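Local structure of methylated RNA-binding protein 1 (Saccharomyces cerevisiae S288c, 4RCM) at residues L10-N15 with I143-I148; K30-N35 with F102-V107; S49-K54 with A59-F64; S116-L121 with P129-R134. The protein recognises N6-methyladenosine in RNA through its YTH domain, the part present here, and lowers PHO4 mRNA stability by binding its 3'-UTR, thereby regulating phosphate metabolism. All coordinates share one frame; numbering follows the deposited sequence. Where two conformers were deposited one is given.

Interaction 1 (L10-N15 with I143-I148); sequences LNIPEN and IGISII
I12 and I145 meet through differently shaped chains: in I12, CG1 lies anti to the carbonyl carbon (chi1 -55°) and the chain runs on straight to CD1 (chi2 -179°), whereas I145 turns back at its last bond (chi2 -67°), bringing CD1 up to the base of the I12 side chain. The N-terminal loop leading into strand 17-23 is here laid along helix 141-151 of the YTH domain, near the C-terminal end of the chain. The two isoleucines run past each other in opposite directions, with I145 CD1 3.9 Å from I12 CB and 4.1 Å from I12 CG2. The tip of I12 continues to the next turn of the helix, where its CD1 meets I148 CG1 at 4.0 Å, the two side chains reaching tip to tip. I148 divides its branches between two loop residues: CG1 takes I12, and CG2 takes L10, whose CD2 comes in at about a right angle and stops at 4.1 Å. No hydrogen bond joins the two segments; their direct contact is aliphatic. F18 of strand 17-23 touches I12, I145 and I148, while in strand 61-67 F62 touches L10 and I12, and F64 touches I148, so aromatic side chains of the sheet add to the cluster. Polar atoms of the loop backbone find partners nearby, N11 O being bonded to K60 NZ and L10 O to K152 NZ. At I12 the polar and apolar contacts come together: its carbonyl O is hydrogen-bonded to Y141 OH and also lies 4.0 Å from I145 CD1.

Interaction 2 (K30-N35 with F102-V107); sequences KRSFYN and FKVRWV
W106 carries the contact with S32 and F33, where helix 26-35 lies across strand 102-112 of the mixed sheet of the YTH domain; the segment axes cross at 97°. W106 CB sits at the edge of the F33 ring, 3.6 Å from F33 CD1. CG stays beside the same atom, F33 CD1, at 3.7 Å. At CD1 the indole slips beneath the helix backbone: F33 CA stands over the face of the five-membered ring, 3.9 Å from its centroid, in a CH-pi contact. The F33 ring, inclined by 71° to the indole, turns its edge toward that face in an offset edge-to-face pair. NE1 then gives a nearly straight hydrogen bond (164°) to S32 OG at 3.1 Å, with the oxygen practically in the indole plane. Farther along, CE2 and CZ2 pass S32 OG at 3.9 and 4.0 Å, and the W106 rings also meet F65. S32 OG is also hydrogen-bonded to I37 O, so its two bonds tie the helix to the indole and strand 37-38. The S32 side chain lies close to that of W92, which probably binds N6-methyladenosine as in related YTH domains, placing this packing probably behind the pocket. Alongside, V104 CG2 packs against S32 OG at 3.7 Å.

Interaction 3 (S49-K54 with A59-F64); sequences SEAYKK and AKVFLF
A51 and Y52 are the residues that helix 42-53 presents to V61. S49, one turn before K53, accepts a hydrogen bond from K53 N through its carbonyl O at 3.0 Å. S49 also uses its side chain, OG being bonded to D82 OD1 in a loop next to the sheet. A51 follows with its CB aimed at the strand; its methyl comes to 4.5 Å from V61 CG2, a loose apolar contact, and is flanked by R17 and F19 of strand 17-23. At Y52 the backbone itself makes the approach, with Y52 CA 4.3 Å from V61 CG2 and the two CA atoms of Y52 and V61 6.6 Å apart. The same methyl of V61 thus serves both helix residues. It is put there by a first torsion (chi1 170°) that puts CG1 anti to the backbone N and CG2 beside that N, anti to the carbonyl carbon. The arrangement is a helix, a short connection and the strand that follows, folded back so that A51 and Y52 near the end of the helix rest on V61 at the start of strand 61-67, in the mixed sheet of the YTH domain. This strand lies between strands 72-79 and 17-23; V61 pairs through its backbone with M79, and F62 with R17 and F19. With its CG anti to the backbone N (chi1 -173°), the Y52 ring stays more distant, CD1 4.8 Å from V61 CG2, and touches M79 and D82. Beyond it, K54 N makes two weak hydrogen bonds, each 3.4 Å, to E50 O and A51 O. In the strand the next residue, F62, is directed to the other face of the sheet, where it touches F18 and V76.

Interaction 4 (S116-L121 with P129-R134); sequences SLKRFL and PITHSR
I130 CG2 is the apolar centre, wedged against L117 and F120: it lies 4.1 Å from L117 CB and 4.2 Å from F120 CB. With CG1 anti to the backbone N (chi1 -165°), this methyl takes the place between N and carbonyl carbon and comes within 3.3 Å of L117 O. Farther out, L121 CD2 lies against the P129 ring, 3.8 Å from P129 CG, while P129 CB approaches K118 O at 3.5 Å. L121 and P129 form a non-hydrogen-bonded pair in a two-stranded beta hairpin of the YTH domain. The polar edge begins at F120 O, which takes a hydrogen bond from I130 N at 2.8 Å; the donor stands almost straight out from the carbonyl (C=O...N 177°), though the bond bends at the hydrogen (134°). P129 CA adds a CH...O contact to F120 O at 3.2 Å. A type I turn, L117 to F120, and 3-10 segment 130-132 shape the two sides. The T131 side chain lies about 6 Å from that of K22, which binds N6-methyladenosine. Helix 141-151 packs alongside, I147 touching L117 and I130, I143 and S146 touching F120; strand 17-23 adds V20 on I130, and strand 72-79 adds F73 on L117 and T131.

Overall arrangement
From the N terminus, residues 10-15 open the widest loop, which interaction 1 closes only at helix 141-151; the other three contacts nest inside it. Helix 26-35 opens the next loop, closed by interaction 2 on strand 102-112. Within that, interaction 3 closes the short connection between helix 42-53 and strand 61-67. Interaction 4 follows interaction 2 in series, bringing 116-121 and 129-134 together, and no loops cross. Interactions 2 and 3 reach the same sheet and meet where V107 packs on F62; V107 CG2 also packs on L10 CD2 of interaction 1. Helix 141-151 takes part in interaction 1 and packs on both segments of interaction 4, whereas interactions 2 and 4 lie on opposite sides of the chain's centre.

Interaction 1 (L10-N15 with I143-I148)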
loop_
_atom_site.group_PDB
_atom_site.type_symbol
_atom_site.label_atom_id
_atom_site.label_comp_id
_atom_site.label_asym_id
_atom_site.label_seq_id
_atom_site.Cartn_x
_atom_site.Cartn_y
_atom_site.Cartn_z
ATOM N N LEU A 10 -7.908 6.176 12.748
ATOM C CA LEU A 10 -7.570 4.950 12.037
ATOM C C LEU A 10 -7.055 3.965 13.069
ATOM O O LEU A 10 -6.092 4.243 13.749
ATOM C CB LEU A 10 -6.525 5.225 10.928
ATOM C CG LEU A 10 -5.949 4.012 10.203
ATOM C CD1 LEU A 10 -7.058 3.228 9.528
ATOM C CD2 LEU A 10 -4.946 4.496 9.194
ATOM N N ASN A 11 -7.744 2.833 13.225
ATOM C CA ASN A 11 -7.377 1.820 14.179
ATOM C C ASN A 11 -7.065 0.562 13.457
ATOM O O ASN A 11 -7.861 0.142 12.635
ATOM C CB ASN A 11 -8.531 1.522 15.162
ATOM C CG ASN A 11 -8.145 0.488 16.192
ATOM O OD1 ASN A 11 -8.454 -0.684 16.059
ATOM N ND2 ASN A 11 -7.337 0.892 17.145
ATOM N N ILE A 12 -5.913 -0.043 13.774
ATOM C CA ILE A 12 -5.470 -1.259 13.144
ATOM C C ILE A 12 -5.186 -2.301 14.231
ATOM O O ILE A 12 -4.138 -2.236 14.919
ATOM C CB ILE A 12 -4.211 -1.012 12.257
ATOM C CG1 ILE A 12 -4.486 0.084 11.233
ATOM C CG2 ILE A 12 -3.743 -2.310 11.600
ATOM C CD1 ILE A 12 -3.323 0.349 10.348
ATOM N N PRO A 13 -6.112 -3.282 14.377
ATOM C CA PRO A 13 -6.063 -4.301 15.405
ATOM C C PRO A 13 -5.110 -5.460 15.189
ATOM O O PRO A 13 -4.543 -5.681 14.075
ATOM C CB PRO A 13 -7.482 -4.840 15.464
ATOM C CG PRO A 13 -8.169 -4.403 14.256
ATOM C CD PRO A 13 -7.414 -3.236 13.685
ATOM N N GLU A 14 -4.942 -6.173 16.295
ATOM C CA GLU A 14 -4.015 -7.252 16.427
ATOM C C GLU A 14 -4.358 -8.204 15.309
ATOM O O GLU A 14 -5.524 -8.301 14.913
ATOM C CB GLU A 14 -4.191 -7.944 17.814
ATOM C CG GLU A 14 -3.143 -9.013 18.146
ATOM C CD GLU A 14 -3.640 -10.034 19.222
ATOM O OE1 GLU A 14 -4.535 -9.658 20.019
ATOM O OE2 GLU A 14 -3.128 -11.196 19.262
ATOM N N ASN A 15 -3.318 -8.811 14.760
ATOM C CA ASN A 15 -3.408 -9.798 13.693
ATOM C C ASN A 15 -3.634 -9.190 12.309
ATOM O O ASN A 15 -3.738 -9.916 11.340
ATOM C CB ASN A 15 -4.473 -10.839 14.012
ATOM C CG ASN A 15 -4.166 -11.647 15.262
ATOM O OD1 ASN A 15 -3.041 -11.988 15.518
ATOM N ND2 ASN A 15 -5.200 -12.013 16.003
ATOM N N ILE A 143 6.329 -2.931 13.057
ATOM C CA ILE A 143 6.995 -1.991 12.151
ATOM C C ILE A 143 5.913 -1.272 11.330
ATOM O O ILE A 143 5.946 -0.039 11.152
ATOM C CB ILE A 143 7.946 -2.694 11.125
ATOM C CG1 ILE A 143 8.960 -3.657 11.788
ATOM C CG2 ILE A 143 8.689 -1.663 10.285
ATOM C CD1 ILE A 143 9.781 -3.021 12.830
ATOM N N GLY A 144 4.945 -2.024 10.802
ATOM C CA GLY A 144 3.885 -1.384 10.045
ATOM C C GLY A 144 3.146 -0.303 10.796
ATOM O O GLY A 144 2.852 0.783 10.247
ATOM N N ILE A 145 2.869 -0.573 12.073
ATOM C CA ILE A 145 2.157 0.380 12.894
ATOM C C ILE A 145 3.003 1.634 13.046
ATOM O O ILE A 145 2.510 2.797 12.960
ATOM C CB ILE A 145 1.826 -0.206 14.308
ATOM C CG1 ILE A 145 0.717 -1.256 14.212
ATOM C CG2 ILE A 145 1.439 0.892 15.262
ATOM C CD1 ILE A 145 -0.642 -0.702 13.807
ATOM N N SER A 146 4.278 1.446 13.308
ATOM C CA SER A 146 5.148 2.641 13.475
ATOM C C SER A 146 5.212 3.449 12.163
ATOM O O SER A 146 5.241 4.676 12.195
ATOM C CB SER A 146 6.544 2.245 13.961
ATOM O OG SER A 146 7.243 1.556 12.948
ATOM N N ILE A 147 5.208 2.784 11.001
ATOM C CA ILE A 147 5.179 3.516 9.735
ATOM C C ILE A 147 3.820 4.248 9.525
ATOM O O ILE A 147 3.793 5.396 9.092
ATOM C CB ILE A 147 5.608 2.663 8.526
ATOM C CG1 ILE A 147 7.048 2.158 8.705
ATOM C CG2 ILE A 147 5.634 3.525 7.258
ATOM C CD1 ILE A 147 7.367 0.904 7.917
ATOM N N ILE A 148 2.699 3.603 9.853
ATOM C CA ILE A 148 1.398 4.302 9.790
ATOM C C ILE A 148 1.467 5.581 10.603
ATOM O O ILE A 148 0.982 6.612 10.145
ATOM C CB ILE A 148 0.221 3.439 10.291
ATOM C CG1 ILE A 148 0.005 2.274 9.344
ATOM C CG2 ILE A 148 -1.055 4.246 10.381
ATOM C CD1 ILE A 148 -0.517 2.692 7.958
#

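Interaction 2 (K30-N35 with F102-V107)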
loop_
_atom_site.group_PDB
_atom_site.type_symbol
_atom_site.label_atom_id
_atom_site.label_comp_id
_atom_site.label_asym_id
_atom_site.label_seq_id
_atom_site.Cartn_x
_atom_site.Cartn_y
_atom_site.Cartn_z
ATOM N N LYS A 30 -2.453 6.725 -9.208
ATOM C CA LYS A 30 -3.559 7.660 -9.340
ATOM C C LYS A 30 -4.850 6.978 -9.750
ATOM O O LYS A 30 -5.924 7.247 -9.154
ATOM C CB LYS A 30 -3.223 8.735 -10.329
ATOM C CG LYS A 30 -2.204 9.715 -9.826
ATOM C CD LYS A 30 -1.823 10.656 -10.941
ATOM C CE LYS A 30 -0.635 11.545 -10.584
ATOM N NZ LYS A 30 -0.930 12.985 -10.461
ATOM N N ARG A 31 -4.745 6.106 -10.744
ATOM C CA ARG A 31 -5.864 5.347 -11.206
ATOM C C ARG A 31 -6.439 4.438 -10.174
ATOM O O ARG A 31 -7.646 4.230 -10.172
ATOM C CB ARG A 31 -5.510 4.526 -12.430
ATOM C CG ARG A 31 -5.375 5.407 -13.655
ATOM C CD ARG A 31 -5.360 4.581 -14.914
ATOM N NE ARG A 31 -4.939 5.405 -16.047
ATOM C CZ ARG A 31 -4.525 4.920 -17.217
ATOM N NH1 ARG A 31 -4.152 5.759 -18.168
ATOM N NH2 ARG A 31 -4.468 3.607 -17.441
ATOM N N SER A 32 -5.584 3.850 -9.328
ATOM C CA SER A 32 -6.019 3.098 -8.165
ATOM C C SER A 32 -6.796 3.992 -7.211
ATOM O O SER A 32 -7.806 3.617 -6.662
ATOM C CB SER A 32 -4.824 2.490 -7.411
ATOM O OG SER A 32 -5.221 1.648 -6.299
ATOM N N PHE A 33 -6.324 5.188 -7.010
ATOM C CA PHE A 33 -6.989 6.056 -6.086
ATOM C C PHE A 33 -8.392 6.420 -6.553
ATOM O O PHE A 33 -9.321 6.418 -5.756
ATOM C CB PHE A 33 -6.178 7.332 -5.845
ATOM C CG PHE A 33 -6.913 8.320 -5.030
ATOM C CD1 PHE A 33 -6.901 8.247 -3.644
ATOM C CD2 PHE A 33 -7.657 9.320 -5.653
ATOM C CE1 PHE A 33 -7.634 9.142 -2.879
ATOM C CE2 PHE A 33 -8.386 10.215 -4.903
ATOM C CZ PHE A 33 -8.379 10.128 -3.516
ATOM N N TYR A 34 -8.560 6.699 -7.841
ATOM C CA TYR A 34 -9.847 7.206 -8.371
ATOM C C TYR A 34 -10.827 6.056 -8.665
ATOM O O TYR A 34 -12.049 6.269 -8.583
ATOM C CB TYR A 34 -9.652 8.048 -9.644
ATOM C CG TYR A 34 -8.981 9.391 -9.377
ATOM C CD1 TYR A 34 -9.620 10.382 -8.671
ATOM C CD2 TYR A 34 -7.689 9.636 -9.805
ATOM C CE1 TYR A 34 -8.984 11.622 -8.423
ATOM C CE2 TYR A 34 -7.068 10.851 -9.563
ATOM C CZ TYR A 34 -7.715 11.821 -8.870
ATOM O OH TYR A 34 -7.044 13.034 -8.584
ATOM N N ASN A 35 -10.315 4.860 -8.945
ATOM C CA ASN A 35 -11.187 3.710 -9.183
ATOM C C ASN A 35 -11.411 2.732 -8.015
ATOM O O ASN A 35 -12.313 1.824 -8.081
ATOM C CB ASN A 35 -10.662 2.889 -10.359
ATOM C CG ASN A 35 -10.861 3.559 -11.682
ATOM O OD1 ASN A 35 -11.851 3.273 -12.407
ATOM N ND2 ASN A 35 -9.923 4.450 -12.037
ATOM N N PHE A 102 -8.630 -6.488 -7.013
ATOM C CA PHE A 102 -9.357 -6.526 -5.776
ATOM C C PHE A 102 -9.639 -5.082 -5.335
ATOM O O PHE A 102 -8.943 -4.169 -5.781
ATOM C CB PHE A 102 -8.614 -7.346 -4.701
ATOM C CG PHE A 102 -7.235 -6.855 -4.403
ATOM C CD1 PHE A 102 -7.042 -5.793 -3.540
ATOM C CD2 PHE A 102 -6.146 -7.433 -5.007
ATOM C CE1 PHE A 102 -5.760 -5.310 -3.277
ATOM C CE2 PHE A 102 -4.858 -6.983 -4.749
ATOM C CZ PHE A 102 -4.662 -5.901 -3.894
ATOM N N LYS A 103 -10.616 -4.873 -4.444
ATOM C CA LYS A 103 -10.964 -3.480 -4.033
ATOM C C LYS A 103 -10.022 -2.959 -2.970
ATOM O O LYS A 103 -9.566 -3.713 -2.073
ATOM C CB LYS A 103 -12.378 -3.409 -3.538
ATOM C CG LYS A 103 -13.413 -3.787 -4.590
ATOM C CD LYS A 103 -14.780 -4.047 -3.970
ATOM C CE LYS A 103 -15.787 -4.472 -5.022
ATOM N NZ LYS A 103 -17.187 -4.270 -4.557
ATOM N N VAL A 104 -9.748 -1.643 -3.053
ATOM C CA VAL A 104 -8.936 -0.961 -2.070
ATOM C C VAL A 104 -9.593 0.352 -1.705
ATOM O O VAL A 104 -10.316 0.918 -2.514
ATOM C CB VAL A 104 -7.459 -0.691 -2.532
ATOM C CG1 VAL A 104 -6.812 -2.026 -2.903
ATOM C CG2 VAL A 104 -7.398 0.303 -3.685
ATOM N N ARG A 105 -9.335 0.820 -0.499
ATOM C CA ARG A 105 -9.715 2.170 -0.105
ATOM C C ARG A 105 -8.491 2.940 0.423
ATOM O O ARG A 105 -7.839 2.538 1.379
ATOM C CB ARG A 105 -10.831 2.130 0.933
ATOM C CG ARG A 105 -12.108 1.374 0.494
ATOM C CD ARG A 105 -13.086 2.206 -0.413
ATOM N NE ARG A 105 -14.281 1.462 -0.945
ATOM C CZ ARG A 105 -14.335 0.754 -2.099
ATOM N NH1 ARG A 105 -13.256 0.588 -2.915
ATOM N NH2 ARG A 105 -15.489 0.183 -2.453
ATOM N N TRP A 106 -8.185 4.033 -0.210
ATOM C CA TRP A 106 -6.982 4.791 0.098
ATOM C C TRP A 106 -7.291 5.521 1.386
ATOM O O TRP A 106 -8.171 6.381 1.398
ATOM C CB TRP A 106 -6.657 5.719 -1.071
ATOM C CG TRP A 106 -5.915 4.999 -2.162
ATOM C CD1 TRP A 106 -6.425 4.078 -3.047
ATOM C CD2 TRP A 106 -4.506 5.011 -2.378
ATOM N NE1 TRP A 106 -5.426 3.596 -3.841
ATOM C CE2 TRP A 106 -4.236 4.157 -3.450
ATOM C CE3 TRP A 106 -3.451 5.687 -1.784
ATOM C CZ2 TRP A 106 -2.949 3.959 -3.947
ATOM C CZ3 TRP A 106 -2.174 5.488 -2.289
ATOM C CH2 TRP A 106 -1.938 4.627 -3.352
ATOM N N VAL A 107 -6.693 5.090 2.483
ATOM C CA VAL A 107 -6.931 5.718 3.807
ATOM C C VAL A 107 -6.037 6.945 4.011
ATOM O O VAL A 107 -6.477 7.932 4.596
ATOM C CB VAL A 107 -6.776 4.718 4.996
ATOM C CG1 VAL A 107 -7.861 3.654 4.959
ATOM C CG2 VAL A 107 -5.412 4.027 4.989
#

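Interaction 3 (S49-K54 with A59-F64)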
loop_
_atom_site.group_PDB
_atom_site.type_symbol
_atom_site.label_atom_id
_atom_site.label_comp_id
_atom_site.label_asym_id
_atom_site.label_seq_id
_atom_site.Cartn_x
_atom_site.Cartn_y
_atom_site.Cartn_z
ATOM N N SER A 49 -4.289 -12.369 -1.463
ATOM C CA SER A 49 -5.551 -13.062 -1.311
ATOM C C SER A 49 -5.519 -14.080 -0.173
ATOM O O SER A 49 -6.462 -14.200 0.570
ATOM C CB SER A 49 -5.909 -13.747 -2.644
ATOM O OG SER A 49 -7.007 -14.627 -2.520
ATOM N N GLU A 50 -4.434 -14.810 -0.030
ATOM C CA GLU A 50 -4.335 -15.791 1.049
ATOM C C GLU A 50 -4.317 -15.081 2.397
ATOM O O GLU A 50 -4.949 -15.500 3.325
ATOM C CB GLU A 50 -3.094 -16.698 0.871
ATOM C CG GLU A 50 -3.047 -17.452 -0.456
ATOM N N ALA A 51 -3.590 -13.977 2.499
ATOM C CA ALA A 51 -3.643 -13.170 3.702
ATOM C C ALA A 51 -5.047 -12.642 4.032
ATOM O O ALA A 51 -5.466 -12.659 5.195
ATOM C CB ALA A 51 -2.666 -11.999 3.580
ATOM N N TYR A 52 -5.732 -12.086 3.045
ATOM C CA TYR A 52 -7.074 -11.532 3.230
ATOM C C TYR A 52 -8.102 -12.593 3.714
ATOM O O TYR A 52 -8.885 -12.380 4.664
ATOM C CB TYR A 52 -7.558 -11.006 1.888
ATOM C CG TYR A 52 -8.848 -10.285 2.012
ATOM C CD1 TYR A 52 -8.885 -8.987 2.513
ATOM C CD2 TYR A 52 -10.036 -10.888 1.685
ATOM C CE1 TYR A 52 -10.104 -8.333 2.635
ATOM C CE2 TYR A 52 -11.244 -10.235 1.817
ATOM C CZ TYR A 52 -11.274 -8.973 2.280
ATOM O OH TYR A 52 -12.483 -8.327 2.398
ATOM N N LYS A 53 -8.081 -13.721 3.032
ATOM C CA LYS A 53 -8.938 -14.865 3.342
ATOM C C LYS A 53 -8.889 -15.297 4.796
ATOM O O LYS A 53 -9.881 -15.704 5.348
ATOM C CB LYS A 53 -8.503 -16.060 2.512
ATOM C CG LYS A 53 -9.497 -16.540 1.488
ATOM C CD LYS A 53 -8.952 -17.770 0.757
ATOM N N LYS A 54 -7.701 -15.277 5.379
ATOM C CA LYS A 54 -7.474 -15.848 6.696
ATOM C C LYS A 54 -7.733 -14.815 7.810
ATOM O O LYS A 54 -7.648 -15.146 8.992
ATOM C CB LYS A 54 -6.030 -16.367 6.794
ATOM C CG LYS A 54 -5.673 -17.486 5.826
ATOM C CD LYS A 54 -6.482 -18.751 6.060
ATOM N N ALA A 59 -9.639 -7.944 11.938
ATOM C CA ALA A 59 -8.262 -7.786 11.453
ATOM C C ALA A 59 -8.310 -7.250 10.024
ATOM O O ALA A 59 -9.259 -7.557 9.262
ATOM C CB ALA A 59 -7.534 -9.095 11.490
ATOM N N LYS A 60 -7.304 -6.454 9.673
ATOM C CA LYS A 60 -7.226 -5.772 8.360
ATOM C C LYS A 60 -5.918 -6.075 7.570
ATOM O O LYS A 60 -4.948 -6.529 8.159
ATOM C CB LYS A 60 -7.330 -4.236 8.602
ATOM C CG LYS A 60 -8.572 -3.831 9.410
ATOM C CD LYS A 60 -8.620 -2.335 9.682
ATOM C CE LYS A 60 -9.820 -1.895 10.545
ATOM N NZ LYS A 60 -9.777 -0.414 10.860
ATOM N N VAL A 61 -5.943 -5.837 6.236
ATOM C CA VAL A 61 -4.731 -5.785 5.369
ATOM C C VAL A 61 -4.519 -4.343 4.867
ATOM O O VAL A 61 -5.439 -3.730 4.259
ATOM C CB VAL A 61 -4.802 -6.734 4.182
ATOM C CG1 VAL A 61 -3.678 -6.506 3.181
ATOM C CG2 VAL A 61 -4.721 -8.165 4.660
ATOM N N PHE A 62 -3.339 -3.812 5.164
ATOM C CA PHE A 62 -2.897 -2.531 4.617
ATOM C C PHE A 62 -1.729 -2.681 3.657
ATOM O O PHE A 62 -0.866 -3.597 3.825
ATOM C CB PHE A 62 -2.525 -1.568 5.727
ATOM C CG PHE A 62 -3.710 -1.058 6.458
ATOM C CD1 PHE A 62 -4.282 -1.814 7.456
ATOM C CD2 PHE A 62 -4.293 0.119 6.077
ATOM C CE1 PHE A 62 -5.394 -1.349 8.126
ATOM C CE2 PHE A 62 -5.409 0.593 6.715
ATOM C CZ PHE A 62 -5.971 -0.144 7.742
ATOM N N LEU A 63 -1.687 -1.745 2.697
ATOM C CA LEU A 63 -0.716 -1.725 1.586
ATOM C C LEU A 63 -0.000 -0.431 1.576
ATOM O O LEU A 63 -0.658 0.591 1.400
ATOM C CB LEU A 63 -1.436 -1.818 0.299
ATOM C CG LEU A 63 -2.383 -3.042 0.298
ATOM C CD1 LEU A 63 -3.105 -3.074 -1.003
ATOM C CD2 LEU A 63 -1.597 -4.298 0.472
ATOM N N PHE A 64 1.306 -0.465 1.770
ATOM C CA PHE A 64 2.116 0.746 1.596
ATOM C C PHE A 64 2.474 0.865 0.099
ATOM O O PHE A 64 3.300 0.103 -0.428
ATOM C CB PHE A 64 3.394 0.671 2.416
ATOM C CG PHE A 64 3.179 0.566 3.906
ATOM C CD1 PHE A 64 2.684 1.639 4.633
ATOM C CD2 PHE A 64 3.506 -0.599 4.591
ATOM C CE1 PHE A 64 2.540 1.557 6.016
ATOM C CE2 PHE A 64 3.328 -0.674 5.983
ATOM C CZ PHE A 64 2.856 0.405 6.678
#

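Interaction 4 (S116-L121 with P129-R134)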
loop_
_atom_site.group_PDB
_atom_site.type_symbol
_atom_site.label_atom_id
_atom_site.label_comp_id
_atom_site.label_asym_id
_atom_site.label_seq_id
_atom_site.Cartn_x
_atom_site.Cartn_y
_atom_site.Cartn_z
ATOM N N SER A 116 13.614 9.517 5.670
ATOM C CA SER A 116 13.044 9.125 6.971
ATOM C C SER A 116 12.385 7.704 7.006
ATOM O O SER A 116 11.951 7.270 8.064
ATOM C CB SER A 116 12.089 10.223 7.493
ATOM O OG SER A 116 11.618 11.029 6.439
ATOM N N LEU A 117 12.337 6.978 5.883
ATOM C CA LEU A 117 11.939 5.536 5.901
ATOM C C LEU A 117 13.096 4.514 5.930
ATOM O O LEU A 117 12.860 3.283 6.085
ATOM C CB LEU A 117 11.056 5.212 4.689
ATOM C CG LEU A 117 9.596 5.610 4.699
ATOM C CD1 LEU A 117 9.011 5.295 3.319
ATOM C CD2 LEU A 117 8.800 4.927 5.814
ATOM N N LYS A 118 14.332 4.982 5.761
ATOM C CA LYS A 118 15.495 4.077 5.746
ATOM C C LYS A 118 15.745 3.381 7.081
ATOM O O LYS A 118 16.235 2.229 7.118
ATOM C CB LYS A 118 16.761 4.832 5.325
ATOM C CG LYS A 118 16.882 5.017 3.818
ATOM C CD LYS A 118 17.874 6.124 3.475
ATOM C CE LYS A 118 18.135 6.209 1.990
ATOM N NZ LYS A 118 19.259 7.149 1.744
ATOM N N ARG A 119 15.392 4.074 8.166
ATOM C CA ARG A 119 15.428 3.527 9.532
ATOM C C ARG A 119 14.781 2.162 9.726
ATOM O O ARG A 119 15.186 1.432 10.624
ATOM C CB ARG A 119 14.729 4.502 10.489
ATOM N N PHE A 120 13.749 1.827 8.934
ATOM C CA PHE A 120 12.974 0.587 9.149
ATOM C C PHE A 120 13.509 -0.628 8.440
ATOM O O PHE A 120 13.442 -0.719 7.208
ATOM C CB PHE A 120 11.549 0.808 8.713
ATOM C CG PHE A 120 10.895 1.911 9.447
ATOM C CD1 PHE A 120 10.317 1.680 10.686
ATOM C CD2 PHE A 120 10.910 3.185 8.947
ATOM C CE1 PHE A 120 9.731 2.710 11.385
ATOM C CE2 PHE A 120 10.329 4.227 9.638
ATOM C CZ PHE A 120 9.726 3.996 10.856
ATOM N N LEU A 121 14.016 -1.589 9.221
ATOM C CA LEU A 121 14.733 -2.711 8.685
ATOM C C LEU A 121 13.833 -3.918 8.802
ATOM O O LEU A 121 13.129 -4.070 9.814
ATOM C CB LEU A 121 16.062 -2.897 9.453
ATOM C CG LEU A 121 16.844 -1.585 9.553
ATOM C CD1 LEU A 121 18.164 -1.750 10.309
ATOM C CD2 LEU A 121 17.090 -0.998 8.164
ATOM N N PRO A 129 16.567 -2.131 4.630
ATOM C CA PRO A 129 15.547 -1.129 4.836
ATOM C C PRO A 129 14.279 -1.401 4.013
ATOM O O PRO A 129 14.344 -2.089 2.967
ATOM C CB PRO A 129 16.188 0.136 4.333
ATOM C CG PRO A 129 17.657 -0.111 4.490
ATOM C CD PRO A 129 17.848 -1.550 4.208
ATOM N N ILE A 130 13.160 -0.832 4.471
ATOM C CA ILE A 130 11.883 -0.988 3.787
ATOM C C ILE A 130 11.895 -0.472 2.324
ATOM O O ILE A 130 11.207 -0.997 1.460
ATOM C CB ILE A 130 10.711 -0.354 4.589
ATOM C CG1 ILE A 130 9.367 -0.863 4.047
ATOM C CG2 ILE A 130 10.792 1.155 4.568
ATOM C CD1 ILE A 130 8.184 -0.417 4.883
ATOM N N THR A 131 12.692 0.528 2.070
ATOM C CA THR A 131 12.863 1.056 0.710
ATOM C C THR A 131 13.440 0.051 -0.324
ATOM O O THR A 131 13.359 0.301 -1.547
ATOM C CB THR A 131 13.779 2.264 0.765
ATOM O OG1 THR A 131 14.947 1.921 1.520
ATOM C CG2 THR A 131 13.076 3.436 1.444
ATOM N N HIS A 132 14.009 -1.062 0.160
ATOM C CA HIS A 132 14.481 -2.169 -0.698
ATOM C C HIS A 132 13.467 -3.290 -0.943
ATOM O O HIS A 132 13.784 -4.297 -1.620
ATOM C CB HIS A 132 15.734 -2.800 -0.079
ATOM C CG HIS A 132 16.913 -1.887 -0.045
ATOM N ND1 HIS A 132 18.157 -2.291 -0.457
ATOM C CD2 HIS A 132 17.038 -0.596 0.326
ATOM C CE1 HIS A 132 19.007 -1.287 -0.322
ATOM N NE2 HIS A 132 18.352 -0.244 0.139
ATOM N N SER A 133 12.255 -3.144 -0.402
ATOM C CA SER A 133 11.260 -4.186 -0.519
ATOM C C SER A 133 10.821 -4.327 -1.959
ATOM O O SER A 133 10.682 -3.344 -2.685
ATOM C CB SER A 133 10.030 -3.880 0.362
ATOM O OG SER A 133 10.429 -3.566 1.676
ATOM N N ARG A 134 10.603 -5.549 -2.363
ATOM C CA ARG A 134 9.957 -5.814 -3.608
ATOM C C ARG A 134 8.431 -5.914 -3.402
ATOM O O ARG A 134 7.919 -5.751 -2.287
ATOM C CB ARG A 134 10.481 -7.133 -4.213
ATOM C CG ARG A 134 11.965 -7.162 -4.602
ATOM C CD ARG A 134 12.379 -8.596 -4.943
ATOM N NE ARG A 134 12.274 -9.491 -3.776
ATOM C CZ ARG A 134 13.282 -9.814 -2.960
ATOM N NH1 ARG A 134 14.513 -9.337 -3.150
ATOM N NH2 ARG A 134 13.058 -10.625 -1.939
#